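Putative phosphatase (Bacteroides thetaiotaomicron, PDB 3KYA) is a putative phosphatase that binds zinc, its reaction unproven, and probably joins an IPT/TIG domain to a six-bladed beta-propeller. Local coordinates at residues G108-Y113 and Q165-K170. Numbering follows the deposited sequence.
Sequences GTLCGY and QLIDLK. With ZN (zinc ion), chain X; EDO (1,2-ethanediol), chain J.
Leu110 reaches across to Ile167 and Leu169 with one methyl group. Its CB points toward 165-170 but touches nothing there. CG lies anti to the backbone N (chi1 -179°), and from it CD2 extends to 165-170. CD1 stays at the margin, 4.4 Å from Leu169 CD2. CD2 makes the contact. It lies 3.6 Å from Leu169 CD2, and the two leucine side chains cross at about a right angle. The same Leu110 CD2 is 4.0 Å from Ile167 CG2. Those two methyls of 165-170 are themselves 3.9 Å apart, Ile167 CG2 to Leu169 CD2, so Leu110 CD2 sits against the pair. No hydrogen bond links the segments; the contact is small and apolar.

In sequence between Ile167 and Leu169, Asp168 serves a different site. Its OD2 binds the zinc ion at 2.0 Å, with four waters and His153 completing the shell. Its OD1 accepts the Lys170 backbone N in an Asx turn and a bond from a zinc-bound water. These bonds would limit rotation of the carboxylate.

Strand 105-110 pairs with the C-terminal strand 467-473, where Leu110 and Cys111 both face Ile468 in a classic beta bulge. This pairing of the propeller's first long strand with its last is consistent with closure of the ring. Strand 161-168 lies in the next blade, between strands 153-159 and 173-178. Ile468 also touches Ile167, so the contact belongs to the interface between the closing blade and its neighbour.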
ATOM      1  N   GLY A 108     -20.784 -11.935  -1.867  1.00 11.15           N
ATOM      2  CA  GLY A 108     -21.922 -12.833  -2.125  1.00 11.31           C
ATOM      3  C   GLY A 108     -23.204 -12.199  -1.622  1.00 11.08           C
ATOM      4  O   GLY A 108     -23.168 -11.123  -1.014  1.00 11.24           O
ATOM      5  N   THR A 109     -24.334 -12.861  -1.862  1.00 11.47           N
ATOM      6  CA  THR A 109     -25.628 -12.369  -1.386  1.00 11.70           C
ATOM      7  C   THR A 109     -26.249 -13.459  -0.524  1.00 12.65           C
ATOM      8  O   THR A 109     -26.525 -14.554  -1.014  1.00 12.56           O
ATOM      9  CB  THR A 109     -26.553 -11.969  -2.546  1.00 11.98           C
ATOM     10  OG1 THR A 109     -25.909 -10.953  -3.342  1.00 11.70           O
ATOM     11  CG2 THR A 109     -27.916 -11.422  -2.023  1.00 10.93           C
ATOM     12  N   LEU A 110     -26.438 -13.164   0.765  1.00 12.93           N
ATOM     13  CA  LEU A 110     -26.990 -14.141   1.720  1.00 12.91           C
ATOM     14  C   LEU A 110     -28.511 -14.273   1.623  1.00 13.14           C
ATOM     15  O   LEU A 110     -29.051 -15.380   1.506  1.00 12.60           O
ATOM     16  CB  LEU A 110     -26.643 -13.709   3.153  1.00 13.69           C
ATOM     17  CG  LEU A 110     -27.119 -14.622   4.284  1.00 13.13           C
ATOM     18  CD1 LEU A 110     -26.308 -15.933   4.280  1.00 14.85           C
ATOM     19  CD2 LEU A 110     -27.073 -13.909   5.629  1.00 13.81           C
ATOM     20  N   CYS A 111     -29.211 -13.151   1.735  1.00 12.86           N
ATOM     21  CA  CYS A 111     -30.676 -13.171   1.708  1.00 13.39           C
ATOM     22  C   CYS A 111     -31.220 -11.810   1.368  1.00 13.31           C
ATOM     23  O   CYS A 111     -30.486 -10.816   1.403  1.00 13.85           O
ATOM     24  CB  CYS A 111     -31.237 -13.645   3.047  1.00 13.06           C
ATOM     25  SG  CYS A 111     -30.762 -12.640   4.456  1.00 14.92           S
ATOM     26  N   GLY A 112     -32.511 -11.769   1.050  1.00 13.39           N
ATOM     27  CA  GLY A 112     -33.150 -10.539   0.606  1.00 13.27           C
ATOM     28  C   GLY A 112     -33.083 -10.450  -0.909  1.00 13.21           C
ATOM     29  O   GLY A 112     -32.275 -11.131  -1.553  1.00 12.79           O
ATOM     30  N   TYR A 113     -33.972  -9.646  -1.481  1.00 13.95           N
ATOM     31  CA  TYR A 113     -33.994  -9.401  -2.918  1.00 14.13           C
ATOM     32  C   TYR A 113     -34.826  -8.172  -3.230  1.00 14.67           C
ATOM     33  O   TYR A 113     -35.606  -7.691  -2.401  1.00 13.69           O
ATOM     34  CB  TYR A 113     -34.532 -10.595  -3.710  1.00 14.35           C
ATOM     35  CG  TYR A 113     -36.012 -10.862  -3.557  1.00 14.37           C
ATOM     36  CD1 TYR A 113     -36.506 -11.548  -2.449  1.00 15.55           C
ATOM     37  CD2 TYR A 113     -36.912 -10.464  -4.533  1.00 15.73           C
ATOM     38  CE1 TYR A 113     -37.869 -11.810  -2.312  1.00 15.31           C
ATOM     39  CE2 TYR A 113     -38.272 -10.723  -4.412  1.00 15.15           C
ATOM     40  CZ  TYR A 113     -38.745 -11.394  -3.298  1.00 15.22           C
ATOM     41  OH  TYR A 113     -40.087 -11.657  -3.171  1.00 13.61           O
ATOM     42  N   GLN A 165     -34.875  -7.602  13.996  1.00 11.80           N
ATOM     43  CA  GLN A 165     -34.948  -8.920  13.374  1.00 11.90           C
ATOM     44  C   GLN A 165     -33.741  -9.796  13.671  1.00 11.72           C
ATOM     45  O   GLN A 165     -32.650  -9.307  13.999  1.00 12.01           O
ATOM     46  CB  GLN A 165     -35.126  -8.767  11.861  1.00 12.00           C
ATOM     47  CG  GLN A 165     -36.457  -8.126  11.459  1.00 12.05           C
ATOM     48  CD  GLN A 165     -36.670  -8.147   9.953  1.00 13.17           C
ATOM     49  OE1 GLN A 165     -35.840  -7.653   9.185  1.00 12.97           O
ATOM     50  NE2 GLN A 165     -37.793  -8.724   9.523  1.00 13.69           N
ATOM     51  N   LEU A 166     -33.978 -11.104  13.578  1.00 11.86           N
ATOM     52  CA  LEU A 166     -32.964 -12.120  13.752  1.00 11.38           C
ATOM     53  C   LEU A 166     -32.700 -12.793  12.411  1.00 11.62           C
ATOM     54  O   LEU A 166     -33.608 -13.399  11.824  1.00 10.77           O
ATOM     55  CB  LEU A 166     -33.429 -13.186  14.747  1.00 11.54           C
ATOM     56  CG  LEU A 166     -32.521 -14.411  14.879  1.00 10.23           C
ATOM     57  CD1 LEU A 166     -31.093 -14.036  15.303  1.00 11.79           C
ATOM     58  CD2 LEU A 166     -33.135 -15.415  15.858  1.00 12.20           C
ATOM     59  N   ILE A 167     -31.454 -12.681  11.954  1.00 11.75           N
ATOM     60  CA  ILE A 167     -30.956 -13.369  10.766  1.00 12.04           C
ATOM     61  C   ILE A 167     -30.272 -14.618  11.353  1.00 12.00           C
ATOM     62  O   ILE A 167     -29.162 -14.519  11.899  1.00 11.59           O
ATOM     63  CB  ILE A 167     -29.956 -12.480   9.980  1.00 11.86           C
ATOM     64  CG1 ILE A 167     -30.614 -11.147   9.571  1.00 11.78           C
ATOM     65  CG2 ILE A 167     -29.361 -13.233   8.782  1.00 12.00           C
ATOM     66  CD1 ILE A 167     -29.588  -9.989   9.239  1.00 10.19           C
ATOM     67  N   ASP A 168     -30.940 -15.779  11.283  1.00 11.89           N
ATOM     68  CA  ASP A 168     -30.422 -17.016  11.889  1.00 12.23           C
ATOM     69  C   ASP A 168     -29.644 -17.770  10.818  1.00 12.28           C
ATOM     70  O   ASP A 168     -30.211 -18.375   9.915  1.00 11.59           O
ATOM     71  CB  ASP A 168     -31.552 -17.864  12.505  1.00 11.97           C
ATOM     72  CG  ASP A 168     -31.035 -18.991  13.406  1.00 13.02           C
ATOM     73  OD1 ASP A 168     -29.986 -19.579  13.080  1.00 12.74           O
ATOM     74  OD2 ASP A 168     -31.690 -19.307  14.439  1.00 13.22           O
ATOM     75  N   LEU A 169     -28.323 -17.690  10.919  1.00 12.49           N
ATOM     76  CA  LEU A 169     -27.418 -18.245   9.916  1.00 13.20           C
ATOM     77  C   LEU A 169     -27.390 -19.768   9.903  1.00 14.41           C
ATOM     78  O   LEU A 169     -26.996 -20.376   8.904  1.00 14.85           O
ATOM     79  CB  LEU A 169     -26.007 -17.691  10.152  1.00 13.48           C
ATOM     80  CG  LEU A 169     -25.911 -16.162  10.106  1.00 14.04           C
ATOM     81  CD1 LEU A 169     -24.534 -15.653  10.558  1.00 14.98           C
ATOM     82  CD2 LEU A 169     -26.263 -15.644   8.702  1.00 14.66           C
ATOM     83  N   LYS A 170     -27.787 -20.392  11.008  1.00 14.86           N
ATOM     84  CA  LYS A 170     -27.796 -21.852  11.095  1.00 15.70           C
ATOM     85  C   LYS A 170     -29.006 -22.451  10.384  1.00 15.58           C
ATOM     86  O   LYS A 170     -28.842 -23.353   9.555  1.00 16.66           O
ATOM     87  CB  LYS A 170     -27.773 -22.334  12.556  1.00 16.07           C
ATOM     88  CG  LYS A 170     -27.743 -23.872  12.719  1.00 18.01           C
ATOM     89  CD  LYS A 170     -27.956 -24.268  14.182  1.00 21.33           C
ATOM     90  CE  LYS A 170     -27.932 -25.769  14.380  1.00 25.00           C
ATOM     91  NZ  LYS A 170     -29.029 -26.490  13.666  1.00 28.22           N
TER
HETATM   92 ZN    ZN X 519     -31.184 -20.152  16.230  1.00 24.77          ZN
HETATM   93  C1  EDO J   9     -30.947 -16.169  -1.671  1.00 55.03           C
HETATM   94  O1  EDO J   9     -29.787 -16.992  -1.851  1.00 54.49           O
HETATM   95  C2  EDO J   9     -30.608 -14.716  -2.007  1.00 55.48           C
HETATM   96  O2  EDO J   9     -31.778 -14.007  -2.443  1.00 55.19           O
HETATM   97  O   HOH W   1     -29.815 -21.099  15.377  1.00 13.01           O
HETATM   98  O   HOH W   2     -30.717 -21.339  17.994  1.00 15.66           O
HETATM   99  O   HOH W   3     -32.893 -19.662  16.862  1.00 24.77           O
HETATM  100  O   HOH W   4     -32.719 -21.813  15.843  1.00 17.88           O